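Local coordinates for beta-N-acetylhexosaminidase (Thermotoga neapolitana, PDB 5BZA), which probably removes terminal non-reducing N-acetyl-D-hexosamine residues from N-acetyl-beta-D-hexosaminides by hydrolysis, as a member of glycosyl hydrolase family 3, at residues F45-N50 with N321-E327; T363-L369 with S449-I453; V373-F378 with V455-Q460. All coordinates share one frame; numbering follows the deposited sequence.

The three contacts lie along the junction between the TIM-barrel part of the chain and its C-terminal region. Interactions 2 and 3 join the same two helices, 364-377 and 452-463, at successive levels, with centres about 12 Å apart. Interaction 1, about 16 Å from interaction 3 between centres, is tied to it through Asp47: OD1 makes a salt bridge with Lys457 NZ at 2.8 Å, and OD2 lies 2.5 Å from Tyr456 OH, a probable hydrogen bond. Ala326 CA of interaction 1 packs on Ile453 CG1 of interaction 2 at 3.9 Å. Interaction 1 also holds the cadmium ligand Glu327, and Gln460 of interaction 3 comes within about 8 Å of that ion, nearest atoms.

Interaction 1: F45-N50 with N321-E327; sequences FLDFMN and NSGLIAE. With CD (cadmium ion), chain S.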
loop_
_atom_site.group_PDB
_atom_site.type_symbol
_atom_site.label_atom_id
_atom_site.label_comp_id
_atom_site.label_asym_id
_atom_site.label_seq_id
_atom_site.Cartn_x
_atom_site.Cartn_y
_atom_site.Cartn_z
ATOM N N PHE B 45 10.209 -4.011 7.849
ATOM C CA PHE B 45 9.688 -2.654 7.973
ATOM C C PHE B 45 8.856 -2.473 9.266
ATOM O O PHE B 45 9.148 -1.596 10.098
ATOM C CB PHE B 45 8.883 -2.321 6.695
ATOM C CG PHE B 45 8.076 -1.059 6.799
ATOM C CD1 PHE B 45 8.697 0.168 7.007
ATOM C CD2 PHE B 45 6.675 -1.108 6.749
ATOM C CE1 PHE B 45 7.933 1.352 7.141
ATOM C CE2 PHE B 45 5.899 0.059 6.872
ATOM C CZ PHE B 45 6.541 1.291 7.079
ATOM N N LEU B 46 7.887 -3.365 9.493
ATOM C CA LEU B 46 7.030 -3.281 10.674
ATOM C C LEU B 46 7.805 -3.438 11.981
ATOM O O LEU B 46 7.562 -2.679 12.955
ATOM C CB LEU B 46 5.918 -4.349 10.604
ATOM C CG LEU B 46 4.946 -4.191 9.450
ATOM C CD1 LEU B 46 3.932 -5.352 9.408
ATOM C CD2 LEU B 46 4.230 -2.849 9.562
ATOM N N ASP B 47 8.741 -4.397 12.019
ATOM C CA ASP B 47 9.528 -4.569 13.220
ATOM C C ASP B 47 10.407 -3.326 13.481
ATOM O O ASP B 47 10.578 -2.905 14.642
ATOM C CB ASP B 47 10.394 -5.834 13.139
ATOM C CG ASP B 47 11.018 -6.210 14.505
ATOM O OD1 ASP B 47 10.379 -5.951 15.561
ATOM O OD2 ASP B 47 12.147 -6.757 14.539
ATOM N N PHE B 48 10.976 -2.739 12.420
ATOM C CA PHE B 48 11.750 -1.471 12.528
ATOM C C PHE B 48 10.860 -0.337 13.085
ATOM O O PHE B 48 11.234 0.328 14.046
ATOM C CB PHE B 48 12.329 -1.094 11.147
ATOM C CG PHE B 48 13.454 -0.062 11.168
ATOM C CD1 PHE B 48 14.006 0.394 12.355
ATOM C CD2 PHE B 48 13.988 0.398 9.959
ATOM C CE1 PHE B 48 15.068 1.301 12.346
ATOM C CE2 PHE B 48 15.038 1.296 9.930
ATOM C CZ PHE B 48 15.580 1.758 11.127
ATOM N N MET B 49 9.675 -0.125 12.503
ATOM C CA MET B 49 8.767 0.903 13.028
ATOM C C MET B 49 8.452 0.680 14.531
ATOM O O MET B 49 8.413 1.635 15.325
ATOM C CB MET B 49 7.460 0.940 12.236
ATOM C CG MET B 49 7.639 1.434 10.845
ATOM S SD MET B 49 8.404 3.089 10.647
ATOM C CE MET B 49 7.229 4.137 11.480
ATOM N N ASN B 50 8.254 -0.580 14.915
ATOM C CA ASN B 50 8.026 -0.907 16.322
ATOM C C ASN B 50 9.263 -0.553 17.196
ATOM O O ASN B 50 9.150 0.033 18.273
ATOM C CB ASN B 50 7.663 -2.404 16.458
ATOM C CG ASN B 50 7.137 -2.751 17.817
ATOM O OD1 ASN B 50 6.304 -2.031 18.370
ATOM N ND2 ASN B 50 7.573 -3.878 18.353
ATOM N N ASN B 321 1.650 4.602 14.214
ATOM C CA ASN B 321 2.844 3.821 13.920
ATOM C C ASN B 321 2.455 2.359 13.586
ATOM O O ASN B 321 2.005 1.629 14.458
ATOM C CB ASN B 321 3.829 3.900 15.097
ATOM C CG ASN B 321 5.201 3.356 14.756
ATOM O OD1 ASN B 321 5.320 2.436 13.992
ATOM N ND2 ASN B 321 6.234 3.907 15.352
ATOM N N SER B 322 2.629 1.958 12.317
ATOM C CA SER B 322 2.273 0.622 11.838
ATOM C C SER B 322 3.072 -0.507 12.550
ATOM O O SER B 322 2.795 -1.696 12.369
ATOM C CB SER B 322 2.414 0.560 10.311
ATOM O OG SER B 322 3.756 0.767 9.849
ATOM N N GLY B 323 4.021 -0.136 13.403
ATOM C CA GLY B 323 4.735 -1.115 14.199
ATOM C C GLY B 323 3.873 -1.879 15.213
ATOM O O GLY B 323 4.301 -2.876 15.804
ATOM N N LEU B 324 2.671 -1.380 15.447
ATOM C CA LEU B 324 1.710 -2.055 16.297
ATOM C C LEU B 324 1.502 -3.474 15.764
ATOM O O LEU B 324 1.284 -4.427 16.538
ATOM C CB LEU B 324 0.389 -1.260 16.348
ATOM C CG LEU B 324 -0.434 -1.206 15.059
ATOM C CD1 LEU B 324 -1.532 -2.335 14.964
ATOM C CD2 LEU B 324 -1.000 0.207 14.836
ATOM N N ILE B 325 1.552 -3.607 14.438
ATOM C CA ILE B 325 1.377 -4.930 13.839
ATOM C C ILE B 325 2.491 -5.876 14.343
ATOM O O ILE B 325 2.226 -7.002 14.831
ATOM C CB ILE B 325 1.340 -4.820 12.321
ATOM C CG1 ILE B 325 0.109 -3.972 11.953
ATOM C CG2 ILE B 325 1.327 -6.205 11.668
ATOM C CD1 ILE B 325 -0.056 -3.654 10.437
ATOM N N ALA B 326 3.716 -5.371 14.336
ATOM C CA ALA B 326 4.832 -6.149 14.874
ATOM C C ALA B 326 4.508 -6.567 16.319
ATOM O O ALA B 326 4.678 -7.734 16.712
ATOM C CB ALA B 326 6.171 -5.323 14.806
ATOM N N GLU B 327 3.947 -5.623 17.068
ATOM C CA GLU B 327 3.662 -5.818 18.471
ATOM C C GLU B 327 2.629 -6.934 18.658
ATOM O O GLU B 327 2.801 -7.826 19.500
ATOM C CB GLU B 327 3.157 -4.521 19.082
ATOM C CG GLU B 327 2.939 -4.607 20.558
ATOM C CD GLU B 327 4.214 -4.659 21.333
ATOM O OE1 GLU B 327 5.304 -4.663 20.700
ATOM O OE2 GLU B 327 4.120 -4.748 22.581
HETATM CD CD CD S . 6.973 -5.701 22.547
#
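Leu46, Met49 and Asn50 of TIM-barrel helix 42-54 meet the capped start of helix 323-331, the two axes crossing at nearly a right angle (-95°) and only 7.1 Å apart. Gly323 and Ala326 permit this closeness: with no side chain, Gly323 brings its CA to 3.5 Å from Leu46 O in a CA-H...O contact, and the Ala326 methyl rests against Leu46 O and Asn50 CB. Leu46 spreads its two methyls over the segment 321-327. CD1 rests on Ile325 CG2 at 3.6 Å, while CD2 reaches the backbone oxygen and hydroxyl of Ser322, whose OG is hydrogen-bonded to Leu106 O. Asn321 slants across Met49 and works with both ends of its amide. OD1 accepts from Gly323 N at 2.9 Å, a capping bond, and ND2 gives a bent bond to Met49 O, 3.1 Å away, from above the plane of that carbonyl. Met49, folded back at chi2 and chi3, curls its CE round to the same amide. Asn50, with CG anti to the backbone N (chi1 -168°), reaches along the neighbouring helix, where its side chain meets Glu327 roughly at right angles. Arg54 and Arg331 hold Glu327 OE2 by salt bridges. Its other oxygen, OE1, weakly accepts from Asn50 ND2 at 3.4 Å and binds the cadmium ion at 2.7 Å.

Interaction 2: T363-L369 with S449-I453; sequences TGDDYDL and STKPI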
loop_
_atom_site.group_PDB
_atom_site.type_symbol
_atom_site.label_atom_id
_atom_site.label_comp_id
_atom_site.label_asym_id
_atom_site.label_seq_id
_atom_site.Cartn_x
_atom_site.Cartn_y
_atom_site.Cartn_z
ATOM N N THR B 363 -1.971 -16.751 2.081
ATOM C CA THR B 363 -1.585 -17.936 2.862
ATOM C C THR B 363 -0.544 -18.811 2.181
ATOM O O THR B 363 0.430 -19.258 2.822
ATOM C CB THR B 363 -2.794 -18.869 3.184
ATOM O OG1 THR B 363 -3.640 -18.250 4.157
ATOM C CG2 THR B 363 -2.314 -20.186 3.780
ATOM N N GLY B 364 -0.722 -19.043 0.885
ATOM C CA GLY B 364 0.248 -19.855 0.184
ATOM C C GLY B 364 1.540 -19.090 0.060
ATOM O O GLY B 364 2.660 -19.659 0.234
ATOM N N ASP B 365 1.395 -17.783 -0.187
ATOM C CA ASP B 365 2.575 -16.940 -0.353
ATOM C C ASP B 365 3.321 -16.829 0.971
ATOM O O ASP B 365 4.570 -16.788 0.987
ATOM C CB ASP B 365 2.242 -15.547 -0.909
ATOM C CG ASP B 365 1.402 -15.583 -2.188
ATOM O OD1 ASP B 365 1.728 -16.371 -3.113
ATOM O OD2 ASP B 365 0.516 -14.702 -2.335
ATOM N N ASP B 366 2.566 -16.855 2.078
ATOM C CA ASP B 366 3.179 -16.852 3.414
ATOM C C ASP B 366 4.151 -18.040 3.593
ATOM O O ASP B 366 5.316 -17.893 4.065
ATOM C CB ASP B 366 2.099 -16.896 4.514
ATOM C CG ASP B 366 1.199 -15.649 4.547
ATOM O OD1 ASP B 366 1.447 -14.673 3.825
ATOM O OD2 ASP B 366 0.245 -15.622 5.361
ATOM N N TYR B 367 3.670 -19.213 3.177
ATOM C CA TYR B 367 4.456 -20.448 3.254
ATOM C C TYR B 367 5.720 -20.267 2.462
ATOM O O TYR B 367 6.797 -20.620 2.927
ATOM C CB TYR B 367 3.684 -21.666 2.725
ATOM C CG TYR B 367 2.393 -21.929 3.447
ATOM C CD1 TYR B 367 2.237 -21.549 4.772
ATOM C CD2 TYR B 367 1.353 -22.624 2.831
ATOM C CE1 TYR B 367 1.063 -21.794 5.455
ATOM C CE2 TYR B 367 0.163 -22.889 3.515
ATOM C CZ TYR B 367 0.022 -22.464 4.824
ATOM O OH TYR B 367 -1.141 -22.712 5.521
ATOM N N ASP B 368 5.571 -19.759 1.246
ATOM C CA ASP B 368 6.743 -19.456 0.413
ATOM C C ASP B 368 7.753 -18.555 1.112
ATOM O O ASP B 368 8.958 -18.675 0.896
ATOM C CB ASP B 368 6.328 -18.758 -0.892
ATOM C CG ASP B 368 5.691 -19.699 -1.885
ATOM O OD1 ASP B 368 5.740 -20.914 -1.653
ATOM O OD2 ASP B 368 5.146 -19.223 -2.905
ATOM N N LEU B 369 7.276 -17.661 1.968
ATOM C CA LEU B 369 8.185 -16.700 2.582
ATOM C C LEU B 369 8.898 -17.236 3.839
ATOM O O LEU B 369 9.930 -16.695 4.252
ATOM C CB LEU B 369 7.420 -15.405 2.882
ATOM C CG LEU B 369 7.424 -14.512 1.621
ATOM C CD1 LEU B 369 6.527 -13.286 1.747
ATOM C CD2 LEU B 369 8.869 -14.101 1.237
ATOM N N SER B 449 -0.923 -17.383 13.413
ATOM C CA SER B 449 -0.905 -16.745 12.104
ATOM C C SER B 449 0.142 -17.343 11.152
ATOM O O SER B 449 1.204 -17.771 11.576
ATOM C CB SER B 449 -0.633 -15.239 12.255
ATOM O OG SER B 449 -0.613 -14.641 10.975
ATOM N N THR B 450 -0.167 -17.349 9.861
ATOM C CA THR B 450 0.792 -17.772 8.861
ATOM C C THR B 450 1.684 -16.589 8.397
ATOM O O THR B 450 2.555 -16.763 7.554
ATOM C CB THR B 450 0.071 -18.387 7.657
ATOM O OG1 THR B 450 -0.898 -17.446 7.170
ATOM C CG2 THR B 450 -0.667 -19.698 8.062
ATOM N N LYS B 451 1.442 -15.389 8.917
ATOM C CA LYS B 451 2.136 -14.196 8.408
ATOM C C LYS B 451 3.629 -14.134 8.701
ATOM O O LYS B 451 4.091 -14.525 9.798
ATOM C CB LYS B 451 1.520 -12.905 8.954
ATOM C CG LYS B 451 0.152 -12.636 8.484
ATOM C CD LYS B 451 0.013 -12.859 6.998
ATOM C CE LYS B 451 -1.327 -12.371 6.579
ATOM N NZ LYS B 451 -1.733 -12.800 5.225
ATOM N N PRO B 452 4.395 -13.622 7.714
ATOM C CA PRO B 452 5.843 -13.434 7.862
ATOM C C PRO B 452 6.198 -12.745 9.153
ATOM O O PRO B 452 7.078 -13.236 9.858
ATOM C CB PRO B 452 6.216 -12.562 6.649
ATOM C CG PRO B 452 5.264 -12.991 5.584
ATOM C CD PRO B 452 3.939 -13.361 6.334
ATOM N N ILE B 453 5.504 -11.671 9.513
ATOM C CA ILE B 453 5.886 -10.991 10.727
ATOM C C ILE B 453 5.739 -11.925 11.934
ATOM O O ILE B 453 6.561 -11.864 12.853
ATOM C CB ILE B 453 5.072 -9.680 10.965
ATOM C CG1 ILE B 453 5.557 -8.992 12.248
ATOM C CG2 ILE B 453 3.566 -9.949 11.081
ATOM C CD1 ILE B 453 7.045 -8.656 12.258
HETATM O O HOH W 1 5.372 -16.383 6.641
#
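Thr450, Lys451 and Pro452 pass in turn across Asp366 and its neighbours near the start of helix 364-377. Just ahead of them, Ser449 OG accepts from Lys451 N at 3.0 Å, an ST turn that shapes the entry to helix 452-463; the same OG is hydrogen-bonded to Pro79 O of the second subunit. Thr450 comes next and is used on three sides. Its chi1 of 54° aims OG1 at Asp366, giving OD2 a 2.8 Å hydrogen bond on the lone pair turned away from OD1. CG2 lies 3.8 Å from Tyr367 CE1, and the backbone O receives one proton of a water whose other proton goes to Asp366 O. Lys451, the N-cap residue, bends at chi2 and runs its CD past Asp366 OD2, so that NZ ends 3.4 Å from that oxygen in a weak salt bridge; its stronger partner is Gly67 O of the second subunit. Pro452 finishes the contact, with CD 3.8 Å from Asp366 OD1 and CG 4.1 Å from Leu369 CD1. A close hydroxyl and a more distant ammonium group thus meet one oxygen of a buried carboxylate, which would probably help keep Asp366 ionised.

Interaction 3: V373-F378 with V455-Q460; sequences VAKRFF and VYKSFQ
Phe377, Phe378, Tyr456 and Phe459 form an aromatic cluster between two nearly parallel helices, 364-377 and 452-463, whose axes here diverge by 21° and approach to 9.5 Å. Among the ring pairs, Phe377 and Tyr456 make a T-shaped contact: the CE2 and CZ edge of Phe377 points at the face of Tyr456, with centroids 5.3 Å apart and planes 83° from each other. Phe378 comes edge-on to Phe459 in an offset version of the same geometry, its CE2 reaching CD1 and CG of that ring across a centroid separation of 5.5 Å. The rings of Phe377 and Phe459 lie obliquely to one another. A CH-pi contact ties these two residues as well, since Phe459 CB sits over the face of Phe377, 3.9 Å from the ring centroid. Phe377 holds its CG anti to its own carbonyl carbon (chi1 -64°), which sends the ring across to the second helix, where CE1 also touches the aliphatic CG of Gln460 at 3.6 Å. Aliphatic groups of the first helix make the contacts at the Val373 end. Val373 CG1 lies 3.7 Å from Tyr456 CB and meets the rim of the Phe459 ring, while Ala374 CB packs against Phe459 CE2 at 3.6 Å. Among the polar bonds, Lys457 NZ donates to Gln460 OE1 at 2.8 Å within the second helix and also makes salt bridges with Asp47 and Glu330, and Tyr456 OH probably hydrogen-bonds to Asp47 OD2. Around the cluster, Tyr43 of helix 42-54 touches Val373, Leu463 of helix 452-463 touches Phe377, Ala374 rests on Leu349 and Phe378 on Val347, both of strand 347-352, and Phe401 of strand 399-404 meets Phe378 edge-to-face.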
loop_
_atom_site.group_PDB
_atom_site.type_symbol
_atom_site.label_atom_id
_atom_site.label_comp_id
_atom_site.label_asym_id
_atom_site.label_seq_id
_atom_site.Cartn_x
_atom_site.Cartn_y
_atom_site.Cartn_z
ATOM N N VAL B 373 12.689 -15.954 5.961
ATOM C CA VAL B 373 12.683 -15.460 7.338
ATOM C C VAL B 373 13.536 -16.342 8.254
ATOM O O VAL B 373 14.291 -15.873 9.128
ATOM C CB VAL B 373 11.250 -15.410 7.888
ATOM C CG1 VAL B 373 11.248 -14.795 9.290
ATOM C CG2 VAL B 373 10.330 -14.638 6.938
ATOM N N ALA B 374 13.414 -17.643 8.051
ATOM C CA ALA B 374 14.135 -18.583 8.895
ATOM C C ALA B 374 15.620 -18.369 8.697
ATOM O O ALA B 374 16.386 -18.398 9.663
ATOM C CB ALA B 374 13.737 -20.019 8.594
ATOM N N LYS B 375 16.022 -18.148 7.447
ATOM C CA LYS B 375 17.438 -17.910 7.150
ATOM C C LYS B 375 18.100 -16.725 7.874
ATOM O O LYS B 375 19.331 -16.773 8.096
ATOM C CB LYS B 375 17.618 -17.745 5.642
ATOM C CG LYS B 375 17.587 -19.088 4.927
ATOM C CD LYS B 375 17.517 -18.945 3.427
ATOM C CE LYS B 375 17.518 -20.317 2.776
ATOM N NZ LYS B 375 17.019 -20.277 1.362
ATOM N N ARG B 376 17.346 -15.697 8.285
ATOM C CA ARG B 376 17.916 -14.582 9.100
ATOM C C ARG B 376 18.378 -15.007 10.491
ATOM O O ARG B 376 19.254 -14.384 11.107
ATOM C CB ARG B 376 16.890 -13.458 9.276
ATOM C CG ARG B 376 16.388 -12.873 7.985
ATOM C CD ARG B 376 15.611 -11.576 8.224
ATOM N NE ARG B 376 16.419 -10.507 8.821
ATOM C CZ ARG B 376 17.074 -9.566 8.132
ATOM N NH1 ARG B 376 17.019 -9.528 6.803
ATOM N NH2 ARG B 376 17.764 -8.647 8.784
ATOM N N PHE B 377 17.782 -16.101 10.977
ATOM C CA PHE B 377 17.894 -16.527 12.378
ATOM C C PHE B 377 18.630 -17.857 12.555
ATOM O O PHE B 377 19.216 -18.121 13.608
ATOM C CB PHE B 377 16.493 -16.641 12.989
ATOM C CG PHE B 377 15.751 -15.334 13.071
ATOM C CD1 PHE B 377 15.940 -14.465 14.151
ATOM C CD2 PHE B 377 14.854 -14.977 12.079
ATOM C CE1 PHE B 377 15.241 -13.247 14.222
ATOM C CE2 PHE B 377 14.167 -13.759 12.153
ATOM C CZ PHE B 377 14.363 -12.900 13.227
ATOM N N PHE B 378 18.570 -18.713 11.541
ATOM C CA PHE B 378 19.117 -20.063 11.676
ATOM C C PHE B 378 19.909 -20.454 10.471
ATOM O O PHE B 378 19.531 -20.111 9.358
ATOM C CB PHE B 378 17.962 -21.130 11.911
ATOM C CG PHE B 378 17.164 -20.874 13.153
ATOM C CD1 PHE B 378 17.619 -21.326 14.367
ATOM C CD2 PHE B 378 16.034 -20.080 13.123
ATOM C CE1 PHE B 378 16.944 -21.045 15.517
ATOM C CE2 PHE B 378 15.359 -19.774 14.281
ATOM C CZ PHE B 378 15.815 -20.259 15.477
ATOM N N VAL B 455 5.895 -15.451 11.981
ATOM C CA VAL B 455 6.983 -16.406 11.896
ATOM C C VAL B 455 8.304 -15.777 12.389
ATOM O O VAL B 455 8.996 -16.330 13.247
ATOM C CB VAL B 455 7.098 -16.892 10.459
ATOM C CG1 VAL B 455 8.271 -17.843 10.287
ATOM C CG2 VAL B 455 5.792 -17.531 10.058
ATOM N N TYR B 456 8.588 -14.571 11.889
ATOM C CA TYR B 456 9.753 -13.767 12.297
ATOM C C TYR B 456 9.751 -13.638 13.814
ATOM O O TYR B 456 10.752 -13.939 14.498
ATOM C CB TYR B 456 9.671 -12.393 11.605
ATOM C CG TYR B 456 10.656 -11.320 12.005
ATOM C CD1 TYR B 456 10.482 -10.577 13.174
ATOM C CD2 TYR B 456 11.723 -10.999 11.172
ATOM C CE1 TYR B 456 11.374 -9.562 13.523
ATOM C CE2 TYR B 456 12.621 -9.977 11.498
ATOM C CZ TYR B 456 12.435 -9.255 12.669
ATOM O OH TYR B 456 13.315 -8.252 12.985
ATOM N N LYS B 457 8.598 -13.270 14.363
ATOM C CA LYS B 457 8.525 -13.102 15.807
ATOM C C LYS B 457 8.682 -14.439 16.544
ATOM O O LYS B 457 9.241 -14.484 17.647
ATOM C CB LYS B 457 7.209 -12.438 16.210
ATOM C CG LYS B 457 7.190 -10.950 15.936
ATOM C CD LYS B 457 8.303 -10.241 16.722
ATOM C CE LYS B 457 8.523 -8.809 16.257
ATOM N NZ LYS B 457 9.494 -8.093 17.121
ATOM N N SER B 458 8.234 -15.533 15.925
ATOM C CA SER B 458 8.351 -16.843 16.582
ATOM C C SER B 458 9.836 -17.233 16.646
ATOM O O SER B 458 10.290 -17.754 17.679
ATOM C CB SER B 458 7.484 -17.901 15.879
ATOM O OG SER B 458 8.118 -18.523 14.774
ATOM N N PHE B 459 10.607 -16.923 15.595
ATOM C CA PHE B 459 12.043 -17.209 15.644
ATOM C C PHE B 459 12.702 -16.352 16.720
ATOM O O PHE B 459 13.566 -16.831 17.484
ATOM C CB PHE B 459 12.710 -17.000 14.281
ATOM C CG PHE B 459 12.192 -17.914 13.218
ATOM C CD1 PHE B 459 11.828 -19.224 13.526
ATOM C CD2 PHE B 459 12.038 -17.475 11.921
ATOM C CE1 PHE B 459 11.336 -20.064 12.564
ATOM C CE2 PHE B 459 11.551 -18.319 10.935
ATOM C CZ PHE B 459 11.201 -19.619 11.255
ATOM N N GLN B 460 12.293 -15.088 16.799
ATOM C CA GLN B 460 12.853 -14.199 17.824
ATOM C C GLN B 460 12.610 -14.718 19.233
ATOM O O GLN B 460 13.517 -14.715 20.095
ATOM C CB GLN B 460 12.265 -12.794 17.709
ATOM C CG GLN B 460 12.940 -11.895 16.679
ATOM C CD GLN B 460 12.503 -10.441 16.806
ATOM O OE1 GLN B 460 11.382 -10.155 17.235
ATOM N NE2 GLN B 460 13.398 -9.508 16.436
#